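Sulfate transporter/antisigma-factor antagonist STAS (Planctomyces limnophilus, PDB 3T6O) probably acts as an anti-sigma factor antagonist, a regulatory STAS-domain protein. Local coordinates at residues A[48-56]-A[112-120]; A[56-64]-A[90-98]. One frame throughout, in Å; residues are numbered along the deposited sequence.

Contact 1: A[48-56]-A[112-120]; sequences PRKVLIDLE and KQEALLAMA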
ATOM      1  N   PRO A  48     -13.065  -0.840  25.212  1.00 39.51           N
ATOM      2  CA  PRO A  48     -12.172  -1.512  24.264  1.00 36.28           C
ATOM      3  C   PRO A  48     -12.982  -2.293  23.218  1.00 31.84           C
ATOM      4  O   PRO A  48     -13.922  -2.984  23.555  1.00 30.08           O
ATOM      5  CB  PRO A  48     -11.427  -2.495  25.166  1.00 37.29           C
ATOM      6  CG  PRO A  48     -12.487  -2.931  26.140  1.00 38.69           C
ATOM      7  CD  PRO A  48     -13.396  -1.728  26.341  1.00 40.26           C
ATOM      8  N   ARG A  49     -12.603  -2.182  21.956  1.00 28.79           N
ATOM      9  CA  ARG A  49     -13.278  -2.900  20.897  1.00 25.42           C
ATOM     10  C   ARG A  49     -12.632  -4.250  20.733  1.00 23.78           C
ATOM     11  O   ARG A  49     -11.399  -4.357  20.640  1.00 22.63           O
ATOM     12  CB  ARG A  49     -13.151  -2.155  19.575  1.00 24.70           C
ATOM     13  CG  ARG A  49     -14.056  -0.960  19.461  1.00 27.90           C
ATOM     14  CD  ARG A  49     -13.719  -0.063  18.247  1.00 28.85           C
ATOM     15  NE  ARG A  49     -12.622   0.806  18.575  1.00 31.54           N
ATOM     16  CZ  ARG A  49     -12.124   1.735  17.769  1.00 32.90           C
ATOM     17  NH1 ARG A  49     -12.620   1.923  16.551  1.00 30.41           N
ATOM     18  NH2 ARG A  49     -11.124   2.474  18.210  1.00 33.60           N
ATOM     19  N   LYS A  50     -13.475  -5.263  20.614  1.00 21.42           N
ATOM     20  CA  LYS A  50     -13.047  -6.617  20.446  1.00 20.88           C
ATOM     21  C   LYS A  50     -13.757  -7.160  19.201  1.00 18.82           C
ATOM     22  O   LYS A  50     -15.000  -7.055  19.088  1.00 19.30           O
ATOM     23  CB  LYS A  50     -13.423  -7.408  21.708  1.00 22.03           C
ATOM     24  CG  LYS A  50     -12.555  -7.065  22.913  1.00 25.62           C
ATOM     25  CD  LYS A  50     -13.007  -7.744  24.170  1.00 30.66           C
ATOM     26  CE  LYS A  50     -12.030  -7.450  25.296  1.00 35.42           C
ATOM     27  NZ  LYS A  50     -12.317  -8.189  26.557  1.00 39.46           N
ATOM     28  N   VAL A  51     -12.972  -7.718  18.282  1.00 16.85           N
ATOM     29  CA  VAL A  51     -13.433  -8.167  16.990  1.00 16.01           C
ATOM     30  C   VAL A  51     -12.890  -9.588  16.733  1.00 15.97           C
ATOM     31  O   VAL A  51     -11.719  -9.860  16.965  1.00 17.47           O
ATOM     32  CB  VAL A  51     -12.982  -7.153  15.851  1.00 16.34           C
ATOM     33  CG1 VAL A  51     -13.182  -7.789  14.470  1.00 16.68           C
ATOM     34  CG2 VAL A  51     -13.758  -5.860  15.956  1.00 15.04           C
ATOM     35  N   LEU A  52     -13.741 -10.467  16.201  1.00 15.94           N
ATOM     36  CA  LEU A  52     -13.390 -11.818  15.909  1.00 15.36           C
ATOM     37  C   LEU A  52     -13.765 -12.076  14.493  1.00 15.74           C
ATOM     38  O   LEU A  52     -14.921 -11.880  14.135  1.00 17.13           O
ATOM     39  CB  LEU A  52     -14.202 -12.762  16.819  1.00 15.72           C
ATOM     40  CG  LEU A  52     -13.996 -14.273  16.602  1.00 16.27           C
ATOM     41  CD1 LEU A  52     -12.481 -14.658  16.823  1.00 13.84           C
ATOM     42  CD2 LEU A  52     -14.941 -15.082  17.539  1.00 15.97           C
ATOM     43  N   ILE A  53     -12.829 -12.557  13.680  1.00 15.79           N
ATOM     44  CA  ILE A  53     -13.124 -12.884  12.293  1.00 16.43           C
ATOM     45  C   ILE A  53     -13.289 -14.392  12.276  1.00 17.87           C
ATOM     46  O   ILE A  53     -12.313 -15.156  12.423  1.00 17.85           O
ATOM     47  CB  ILE A  53     -11.972 -12.495  11.355  1.00 17.14           C
ATOM     48  CG1 ILE A  53     -11.494 -11.074  11.671  1.00 17.82           C
ATOM     49  CG2 ILE A  53     -12.358 -12.660   9.876  1.00 19.33           C
ATOM     50  CD1 ILE A  53     -12.529 -10.004  11.453  1.00 12.46           C
ATOM     51  N   ASP A  54     -14.517 -14.832  12.107  1.00 17.27           N
ATOM     52  CA  ASP A  54     -14.801 -16.245  12.115  1.00 19.21           C
ATOM     53  C   ASP A  54     -14.786 -16.775  10.681  1.00 19.92           C
ATOM     54  O   ASP A  54     -15.758 -16.585   9.915  1.00 20.42           O
ATOM     55  CB  ASP A  54     -16.127 -16.505  12.802  1.00 18.70           C
ATOM     56  CG  ASP A  54     -16.527 -18.004  12.817  1.00 22.49           C
ATOM     57  OD1 ASP A  54     -15.804 -18.874  12.282  1.00 21.14           O
ATOM     58  OD2 ASP A  54     -17.575 -18.291  13.405  1.00 23.68           O
ATOM     59  N   LEU A  55     -13.724 -17.520  10.375  1.00 19.91           N
ATOM     60  CA  LEU A  55     -13.433 -17.919   9.006  1.00 20.65           C
ATOM     61  C   LEU A  55     -13.988 -19.283   8.642  1.00 22.37           C
ATOM     62  O   LEU A  55     -13.594 -19.856   7.626  1.00 22.33           O
ATOM     63  CB  LEU A  55     -11.930 -17.813   8.768  1.00 19.86           C
ATOM     64  CG  LEU A  55     -11.505 -16.330   8.599  1.00 21.46           C
ATOM     65  CD1 LEU A  55      -9.992 -16.095   8.724  1.00 21.31           C
ATOM     66  CD2 LEU A  55     -11.931 -15.730   7.213  1.00 19.57           C
ATOM     67  N   GLU A  56     -14.939 -19.801   9.430  1.00 22.93           N
ATOM     68  CA  GLU A  56     -15.459 -21.134   9.153  1.00 25.43           C
ATOM     69  C   GLU A  56     -16.131 -21.131   7.781  1.00 26.10           C
ATOM     70  O   GLU A  56     -16.915 -20.248   7.468  1.00 26.83           O
ATOM     71  CB  GLU A  56     -16.487 -21.571  10.225  1.00 26.72           C
ATOM     72  CG  GLU A  56     -16.952 -23.062  10.068  1.00 30.86           C
ATOM     73  CD  GLU A  56     -17.804 -23.530  11.256  1.00 36.46           C
ATOM     74  OE1 GLU A  56     -18.496 -22.703  11.891  1.00 37.60           O
ATOM     75  OE2 GLU A  56     -17.803 -24.737  11.557  1.00 45.70           O
ATOM     76  N   LYS A 112     -15.144 -20.534  17.466  1.00 19.98           N
ATOM     77  CA  LYS A 112     -15.737 -19.318  17.996  1.00 19.33           C
ATOM     78  C   LYS A 112     -15.937 -19.368  19.513  1.00 21.18           C
ATOM     79  O   LYS A 112     -15.654 -18.381  20.219  1.00 20.22           O
ATOM     80  CB  LYS A 112     -17.091 -19.030  17.330  1.00 19.54           C
ATOM     81  CG  LYS A 112     -17.707 -17.733  17.870  1.00 18.41           C
ATOM     82  CD  LYS A 112     -18.828 -17.164  17.019  1.00 21.55           C
ATOM     83  CE  LYS A 112     -20.018 -18.091  16.885  1.00 24.13           C
ATOM     84  NZ  LYS A 112     -21.167 -17.285  16.308  1.00 25.54           N
ATOM     85  N   GLN A 113     -16.469 -20.491  20.000  1.00 22.54           N
ATOM     86  CA  GLN A 113     -16.710 -20.675  21.439  1.00 24.34           C
ATOM     87  C   GLN A 113     -15.430 -20.468  22.229  1.00 24.34           C
ATOM     88  O   GLN A 113     -15.423 -19.712  23.198  1.00 24.38           O
ATOM     89  CB  GLN A 113     -17.292 -22.040  21.731  1.00 26.84           C
ATOM     90  CG  GLN A 113     -17.653 -22.296  23.202  1.00 30.42           C
ATOM     91  CD  GLN A 113     -18.540 -23.554  23.332  1.00 36.50           C
ATOM     92  OE1 GLN A 113     -19.741 -23.507  23.014  1.00 39.16           O
ATOM     93  NE2 GLN A 113     -17.955 -24.668  23.797  1.00 33.46           N
ATOM     94  N   GLU A 114     -14.336 -21.082  21.782  1.00 24.41           N
ATOM     95  CA  GLU A 114     -13.045 -20.893  22.436  1.00 26.08           C
ATOM     96  C   GLU A 114     -12.581 -19.445  22.360  1.00 24.21           C
ATOM     97  O   GLU A 114     -12.040 -18.888  23.330  1.00 25.76           O
ATOM     98  CB  GLU A 114     -11.964 -21.766  21.794  1.00 26.97           C
ATOM     99  CG  GLU A 114     -12.153 -23.210  22.038  1.00 34.87           C
ATOM    100  CD  GLU A 114     -11.042 -24.071  21.417  1.00 44.05           C
ATOM    101  OE1 GLU A 114     -10.090 -23.525  20.746  1.00 47.25           O
ATOM    102  OE2 GLU A 114     -11.157 -25.294  21.621  1.00 49.40           O
ATOM    103  N   ALA A 115     -12.774 -18.839  21.204  1.00 21.39           N
ATOM    104  CA  ALA A 115     -12.337 -17.454  21.024  1.00 21.10           C
ATOM    105  C   ALA A 115     -13.087 -16.523  21.982  1.00 21.01           C
ATOM    106  O   ALA A 115     -12.460 -15.779  22.748  1.00 20.23           O
ATOM    107  CB  ALA A 115     -12.485 -17.020  19.600  1.00 17.79           C
ATOM    108  N   LEU A 116     -14.412 -16.670  22.012  1.00 21.21           N
ATOM    109  CA  LEU A 116     -15.246 -15.858  22.885  1.00 22.28           C
ATOM    110  C   LEU A 116     -14.933 -15.976  24.378  1.00 23.37           C
ATOM    111  O   LEU A 116     -14.871 -14.960  25.040  1.00 24.32           O
ATOM    112  CB  LEU A 116     -16.724 -16.063  22.616  1.00 21.69           C
ATOM    113  CG  LEU A 116     -17.216 -15.592  21.253  1.00 22.53           C
ATOM    114  CD1 LEU A 116     -18.698 -16.042  21.138  1.00 22.79           C
ATOM    115  CD2 LEU A 116     -17.021 -14.041  20.976  1.00 20.66           C
ATOM    116  N   LEU A 117     -14.712 -17.190  24.876  1.00 26.17           N
ATOM    117  CA  LEU A 117     -14.296 -17.445  26.237  1.00 29.37           C
ATOM    118  C   LEU A 117     -12.943 -16.799  26.567  1.00 30.06           C
ATOM    119  O   LEU A 117     -12.789 -16.193  27.638  1.00 31.16           O
ATOM    120  CB  LEU A 117     -14.243 -18.964  26.525  1.00 31.72           C
ATOM    121  CG  LEU A 117     -15.597 -19.715  26.527  1.00 33.66           C
ATOM    122  CD1 LEU A 117     -15.388 -21.215  26.572  1.00 36.52           C
ATOM    123  CD2 LEU A 117     -16.512 -19.286  27.680  1.00 38.51           C
ATOM    124  N   ALA A 118     -11.976 -16.942  25.656  1.00 29.03           N
ATOM    125  CA  ALA A 118     -10.660 -16.342  25.848  1.00 29.71           C
ATOM    126  C   ALA A 118     -10.758 -14.821  25.826  1.00 29.34           C
ATOM    127  O   ALA A 118     -10.093 -14.171  26.593  1.00 32.44           O
ATOM    128  CB  ALA A 118      -9.677 -16.822  24.774  1.00 28.63           C
HETATM  129  N   MSE A 119     -11.595 -14.235  24.979  1.00 27.74           N
HETATM  130  CA  MSE A 119     -11.705 -12.777  24.915  1.00 26.94           C
HETATM  131  C   MSE A 119     -12.594 -12.086  25.963  1.00 29.20           C
HETATM  132  O   MSE A 119     -12.722 -10.868  25.923  1.00 29.93           O
HETATM  133  CB  MSE A 119     -12.181 -12.379  23.505  1.00 25.15           C
HETATM  134  CG  MSE A 119     -11.278 -12.831  22.376  1.00 23.53           C
HETATM  135 SE   MSE A 119     -12.181 -12.964  20.641  0.80 19.30          SE
HETATM  136  CE  MSE A 119     -12.070 -11.099  20.100  1.00 19.39           C
ATOM    137  N   ALA A 120     -13.191 -12.823  26.919  1.00 30.91           N
ATOM    138  CA  ALA A 120     -14.173 -12.260  27.877  1.00 32.48           C
ATOM    139  C   ALA A 120     -13.815 -10.876  28.413  1.00 34.65           C
ATOM    140  O   ALA A 120     -12.924 -10.768  29.254  1.00 38.95           O
ATOM    141  CB  ALA A 120     -14.451 -13.247  29.057  1.00 33.10           C
TER
HETATM  142  O   HOH W   1     -19.874 -17.083  13.656  1.00 29.04           O
HETATM  143  O   HOH W   2     -16.473 -21.191  14.510  1.00 42.05           O
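L52 lays its two methyls over the methyl of A115. CD1 lies 3.6 Å from A115 CB, and CD2 is almost as near. The two branches then part company. CD1 also reaches the selenium of M119, a selenomethionine, while CD2 meets CG of K112 and, more loosely, CD2 of L116. M119 bends at its last torsion (chi3 83°). The bend carries CE to the strand backbone, 3.4 Å from the carbonyl O of V51. This is the C-terminal helix of a STAS domain lying against the central beta-sheet. Strand 50-54 and helix 112-118 run nearly antiparallel, at 168°, with their axes 10.0 Å apart. Strand 15-19 flanks the contact, and its V15 touches K50, L52, L116 and M119.

Polar groups close both ends. K50 reaches across with an extended chain to the end of segment 112-120, and NZ donates to the carbonyl O of M119 at 2.8 Å. The C=O...N angle is 159°, with the donor tilted somewhat from the carbonyl plane. With an alanine here the amine is gone, and the M119 carbonyl would probably lose this donor, leaving the chain end freer to move. At the other end D54 and K112 cross at about a right angle. Their charged atoms do not touch: OD2 of D54 is 4.7 Å from NZ of K112. Water 1 joins them, donating to OD2 and accepting from NZ. The salt-bridge partner of K112 is E12. D54 also turns OD1 back to accept from the backbone N of E56, which comes from above the carboxylate plane. This forms an Asx turn where the strand ends.

Contact 2: A[56-64]-A[90-98]; sequences EGVEFFGSS and SPYCVEVLQ
C93 enters the contact CB first, 3.5 Å from CE2 of the F61 ring and a little farther from CZ. Its SG sits beside the backbone N (chi1 -68°) and goes on to the backbone of E59, 3.5 Å from the carbonyl O. SG is also 4.3 Å from the centroid of the F61 ring, an oblique sulfur-aromatic contact. L97 meets the same ring at its edge, with CG in the ring plane and 3.9 Å from CZ. V96 brings CG1 to the carbonyl O of F61. In the conformer given, Y92 lies alongside F60 and points the same way, with CE2 3.5 Å from CD2 of F60. S90 is the N-cap of the helix, and its OG accepts from the backbone N of C93 at 3.2 Å. That hydroxyl also donates to water 4, which in turn donates to O and OE1 of E59. No direct hydrogen bond joins the segments.

Helix 91-97 thus covers the short strand 60-61 just before helix 63-76 begins. Strand 26-27 pairs with 60-61, and V96 of the second subunit packs on F60 and Y92.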
ATOM      1  N   GLU A  56     -14.939 -19.801   9.430  1.00 22.93           N
ATOM      2  CA  GLU A  56     -15.459 -21.134   9.153  1.00 25.43           C
ATOM      3  C   GLU A  56     -16.131 -21.131   7.781  1.00 26.10           C
ATOM      4  O   GLU A  56     -16.915 -20.248   7.468  1.00 26.83           O
ATOM      5  CB  GLU A  56     -16.487 -21.571  10.225  1.00 26.72           C
ATOM      6  CG  GLU A  56     -16.952 -23.062  10.068  1.00 30.86           C
ATOM      7  CD  GLU A  56     -17.804 -23.530  11.256  1.00 36.46           C
ATOM      8  OE1 GLU A  56     -18.496 -22.703  11.891  1.00 37.60           O
ATOM      9  OE2 GLU A  56     -17.803 -24.737  11.557  1.00 45.70           O
ATOM     10  N   GLY A  57     -15.826 -22.117   6.965  1.00 27.40           N
ATOM     11  CA  GLY A  57     -16.414 -22.222   5.629  1.00 29.07           C
ATOM     12  C   GLY A  57     -15.567 -21.549   4.547  1.00 29.24           C
ATOM     13  O   GLY A  57     -15.725 -21.856   3.360  1.00 30.86           O
ATOM     14  N   VAL A  58     -14.698 -20.608   4.941  1.00 27.52           N
ATOM     15  CA  VAL A  58     -13.835 -19.931   4.002  1.00 25.88           C
ATOM     16  C   VAL A  58     -12.694 -20.878   3.632  1.00 27.45           C
ATOM     17  O   VAL A  58     -11.979 -21.354   4.494  1.00 26.89           O
ATOM     18  CB  VAL A  58     -13.252 -18.642   4.574  1.00 24.92           C
ATOM     19  CG1 VAL A  58     -12.264 -17.997   3.537  1.00 23.06           C
ATOM     20  CG2 VAL A  58     -14.384 -17.579   4.911  1.00 22.87           C
ATOM     21  N   GLU A  59     -12.511 -21.155   2.349  1.00 29.01           N
ATOM     22  CA  GLU A  59     -11.469 -22.100   1.928  1.00 30.88           C
ATOM     23  C   GLU A  59     -10.222 -21.450   1.315  1.00 30.47           C
ATOM     24  O   GLU A  59      -9.140 -22.084   1.257  1.00 30.05           O
ATOM     25  CB  GLU A  59     -12.071 -23.127   0.972  1.00 34.20           C
ATOM     26  CG  GLU A  59     -13.269 -23.942   1.617  1.00 39.49           C
ATOM     27  CD  GLU A  59     -12.894 -24.897   2.822  1.00 47.70           C
ATOM     28  OE1 GLU A  59     -11.784 -25.513   2.826  1.00 51.48           O
ATOM     29  OE2 GLU A  59     -13.759 -25.067   3.750  1.00 52.47           O
ATOM     30  N   PHE A  60     -10.363 -20.211   0.834  1.00 28.89           N
ATOM     31  CA  PHE A  60      -9.244 -19.518   0.229  1.00 29.15           C
ATOM     32  C   PHE A  60      -9.292 -18.023   0.431  1.00 28.59           C
ATOM     33  O   PHE A  60     -10.371 -17.391   0.301  1.00 28.66           O
ATOM     34  CB  PHE A  60      -9.193 -19.762  -1.263  1.00 31.15           C
ATOM     35  CG  PHE A  60      -8.116 -18.979  -1.936  1.00 32.04           C
ATOM     36  CD1 PHE A  60      -8.337 -17.684  -2.339  1.00 33.21           C
ATOM     37  CD2 PHE A  60      -6.841 -19.511  -2.075  1.00 31.57           C
ATOM     38  CE1 PHE A  60      -7.316 -16.933  -2.916  1.00 34.68           C
ATOM     39  CE2 PHE A  60      -5.842 -18.796  -2.659  1.00 31.82           C
ATOM     40  CZ  PHE A  60      -6.069 -17.509  -3.101  1.00 33.52           C
ATOM     41  N   PHE A  61      -8.121 -17.462   0.730  1.00 28.53           N
ATOM     42  CA  PHE A  61      -7.878 -16.023   0.574  1.00 28.50           C
ATOM     43  C   PHE A  61      -6.397 -15.733   0.371  1.00 29.46           C
ATOM     44  O   PHE A  61      -5.557 -16.633   0.491  1.00 30.55           O
ATOM     45  CB  PHE A  61      -8.448 -15.243   1.764  1.00 26.77           C
ATOM     46  CG  PHE A  61      -7.886 -15.629   3.089  1.00 26.71           C
ATOM     47  CD1 PHE A  61      -6.648 -15.164   3.494  1.00 28.71           C
ATOM     48  CD2 PHE A  61      -8.612 -16.398   3.956  1.00 26.52           C
ATOM     49  CE1 PHE A  61      -6.140 -15.485   4.722  1.00 28.04           C
ATOM     50  CE2 PHE A  61      -8.129 -16.710   5.198  1.00 26.92           C
ATOM     51  CZ  PHE A  61      -6.887 -16.266   5.588  1.00 28.92           C
ATOM     52  N   GLY A  62      -6.103 -14.489  -0.015  1.00 29.07           N
ATOM     53  CA  GLY A  62      -4.748 -14.024  -0.263  1.00 28.56           C
ATOM     54  C   GLY A  62      -4.571 -12.575   0.134  1.00 26.28           C
ATOM     55  O   GLY A  62      -5.105 -12.142   1.145  1.00 24.74           O
ATOM     56  N   SER A  63      -3.821 -11.822  -0.666  1.00 26.60           N
ATOM     57  CA  SER A  63      -3.409 -10.496  -0.266  1.00 26.05           C
ATOM     58  C   SER A  63      -4.566  -9.528  -0.118  1.00 24.03           C
ATOM     59  O   SER A  63      -4.532  -8.699   0.785  1.00 20.91           O
ATOM     60  CB  SER A  63      -2.382  -9.914  -1.231  1.00 27.88           C
ATOM     61  OG  SER A  63      -2.893  -9.979  -2.553  1.00 34.31           O
ATOM     62  N   SER A  64      -5.564  -9.614  -0.991  1.00 24.13           N
ATOM     63  CA  SER A  64      -6.652  -8.620  -0.969  1.00 24.79           C
ATOM     64  C   SER A  64      -7.411  -8.702   0.346  1.00 22.13           C
ATOM     65  O   SER A  64      -7.720  -7.693   0.952  1.00 20.82           O
ATOM     66  CB  SER A  64      -7.696  -8.892  -2.049  1.00 26.47           C
ATOM     67  OG  SER A  64      -7.123  -8.840  -3.293  1.00 30.54           O
ATOM     68  N   SER A  90      -9.216 -22.527   8.224  1.00 24.81           N
ATOM     69  CA  SER A  90      -8.902 -23.855   7.648  1.00 27.56           C
ATOM     70  C   SER A  90      -7.391 -24.066   7.563  1.00 28.98           C
ATOM     71  O   SER A  90      -6.647 -23.111   7.543  1.00 28.63           O
ATOM     72  CB  SER A  90      -9.470 -24.025   6.250  1.00 28.12           C
ATOM     73  OG  SER A  90      -8.739 -23.241   5.331  1.00 30.00           O
ATOM     74  N   PRO A  91      -6.933 -25.329   7.528  1.00 32.15           N
ATOM     75  CA  PRO A  91      -5.496 -25.556   7.443  1.00 33.69           C
ATOM     76  C   PRO A  91      -4.809 -24.869   6.263  1.00 34.46           C
ATOM     77  O   PRO A  91      -3.677 -24.409   6.412  1.00 35.27           O
ATOM     78  CB  PRO A  91      -5.372 -27.098   7.351  1.00 36.21           C
ATOM     79  CG  PRO A  91      -6.569 -27.620   8.016  1.00 35.67           C
ATOM     80  CD  PRO A  91      -7.645 -26.519   8.028  1.00 32.46           C
ATOM     81  N   TYR A  92      -5.468 -24.821   5.105  1.00 34.55           N
ATOM     82  CA  TYR A  92      -4.894 -24.116   4.011  0.50 33.97           C
ATOM     83  C   TYR A  92      -4.764 -22.610   4.308  1.00 32.91           C
ATOM     84  O   TYR A  92      -3.732 -22.016   4.010  1.00 33.17           O
ATOM     85  CB  TYR A  92      -5.704 -24.310   2.749  0.50 34.69           C
ATOM     86  CG  TYR A  92      -5.114 -23.498   1.654  0.50 33.35           C
ATOM     87  CD1 TYR A  92      -3.933 -23.893   1.038  0.50 34.62           C
ATOM     88  CD2 TYR A  92      -5.686 -22.317   1.269  0.50 30.97           C
ATOM     89  CE1 TYR A  92      -3.364 -23.129   0.034  0.50 32.40           C
ATOM     90  CE2 TYR A  92      -5.136 -21.561   0.264  0.50 30.25           C
ATOM     91  CZ  TYR A  92      -3.972 -21.967  -0.350  0.50 30.90           C
ATOM     92  OH  TYR A  92      -3.417 -21.187  -1.343  0.50 27.46           O
ATOM     93  N   CYS A  93      -5.798 -21.996   4.894  1.00 29.76           N
ATOM     94  CA  CYS A  93      -5.767 -20.599   5.129  1.00 27.85           C
ATOM     95  C   CYS A  93      -4.672 -20.259   6.144  1.00 27.10           C
ATOM     96  O   CYS A  93      -4.050 -19.179   6.059  1.00 25.60           O
ATOM     97  CB  CYS A  93      -7.162 -20.066   5.527  1.00 26.75           C
ATOM     98  SG  CYS A  93      -8.390 -20.154   4.133  1.00 31.17           S
ATOM     99  N   VAL A  94      -4.388 -21.188   7.053  1.00 27.44           N
ATOM    100  CA  VAL A  94      -3.276 -21.031   7.978  1.00 29.06           C
ATOM    101  C   VAL A  94      -1.942 -21.002   7.197  1.00 31.25           C
ATOM    102  O   VAL A  94      -1.043 -20.213   7.529  1.00 31.31           O
ATOM    103  CB  VAL A  94      -3.223 -22.141   9.036  1.00 30.44           C
ATOM    104  CG1 VAL A  94      -1.972 -21.974   9.909  1.00 32.73           C
ATOM    105  CG2 VAL A  94      -4.466 -22.125   9.919  1.00 28.54           C
ATOM    106  N   GLU A  95      -1.833 -21.803   6.140  1.00 33.15           N
ATOM    107  CA  GLU A  95      -0.597 -21.833   5.315  1.00 35.62           C
ATOM    108  C   GLU A  95      -0.391 -20.495   4.617  1.00 34.24           C
ATOM    109  O   GLU A  95       0.752 -20.027   4.455  1.00 33.94           O
ATOM    110  CB  GLU A  95      -0.655 -22.943   4.259  1.00 38.51           C
ATOM    111  CG  GLU A  95       0.087 -24.259   4.643  1.00 45.85           C
ATOM    112  CD  GLU A  95       1.422 -24.481   3.884  1.00 54.02           C
ATOM    113  OE1 GLU A  95       2.480 -23.943   4.296  1.00 57.84           O
ATOM    114  OE2 GLU A  95       1.437 -25.233   2.880  1.00 60.18           O
ATOM    115  N   VAL A  96      -1.505 -19.863   4.239  1.00 31.37           N
ATOM    116  CA  VAL A  96      -1.441 -18.581   3.594  1.00 30.13           C
ATOM    117  C   VAL A  96      -1.116 -17.522   4.648  1.00 29.31           C
ATOM    118  O   VAL A  96      -0.268 -16.684   4.432  1.00 28.90           O
ATOM    119  CB  VAL A  96      -2.714 -18.256   2.872  1.00 29.71           C
ATOM    120  CG1 VAL A  96      -2.659 -16.814   2.322  1.00 30.13           C
ATOM    121  CG2 VAL A  96      -2.989 -19.259   1.767  1.00 29.49           C
ATOM    122  N   LEU A  97      -1.767 -17.574   5.799  1.00 27.39           N
ATOM    123  CA  LEU A  97      -1.404 -16.671   6.892  1.00 27.07           C
ATOM    124  C   LEU A  97       0.052 -16.755   7.314  1.00 27.89           C
ATOM    125  O   LEU A  97       0.618 -15.781   7.788  1.00 29.00           O
ATOM    126  CB  LEU A  97      -2.297 -16.926   8.122  1.00 26.00           C
ATOM    127  CG  LEU A  97      -3.725 -16.372   7.947  1.00 25.81           C
ATOM    128  CD1 LEU A  97      -4.605 -16.779   9.045  1.00 26.64           C
ATOM    129  CD2 LEU A  97      -3.707 -14.858   7.826  1.00 25.67           C
ATOM    130  N   GLN A  98       0.639 -17.930   7.216  1.00 28.36           N
ATOM    131  CA  GLN A  98       2.040 -18.116   7.563  1.00 30.97           C
ATOM    132  C   GLN A  98       2.999 -17.322   6.637  1.00 32.49           C
ATOM    133  O   GLN A  98       4.157 -17.165   6.979  1.00 33.79           O
ATOM    134  CB  GLN A  98       2.411 -19.611   7.547  1.00 32.52           C
ATOM    135  CG  GLN A  98       1.912 -20.389   8.768  1.00 34.22           C
ATOM    136  CD  GLN A  98       2.056 -21.893   8.643  1.00 40.19           C
ATOM    137  OE1 GLN A  98       1.639 -22.639   9.541  1.00 45.66           O
ATOM    138  NE2 GLN A  98       2.651 -22.357   7.544  1.00 41.94           N
TER
HETATM  139  O   HOH W   3     -10.906 -20.689   6.937  1.00 29.53           O
HETATM  140  O   HOH W   4      -9.329 -24.299   2.935  1.00 38.25           O

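Overall arrangement
Contact 1 and contact 2 follow each other along one piece of chain and share E56. Strand 50-54 leads through a turn into strand 60-61, so segment 48-64 takes a different helix at each end: 112-118 first, then 91-97. Segment 90-98 falls between the two segments of contact 1 in the sequence. The contact centres are about 18 Å apart. They still touch, since CD1 of L55 is 4.0 Å from CE2 of F61. No other chain of the assembly touches contact 1, whereas contact 2 also borders the second subunit. There S64 bonds to E95 of the second subunit, and E95 to S64 of the second subunit.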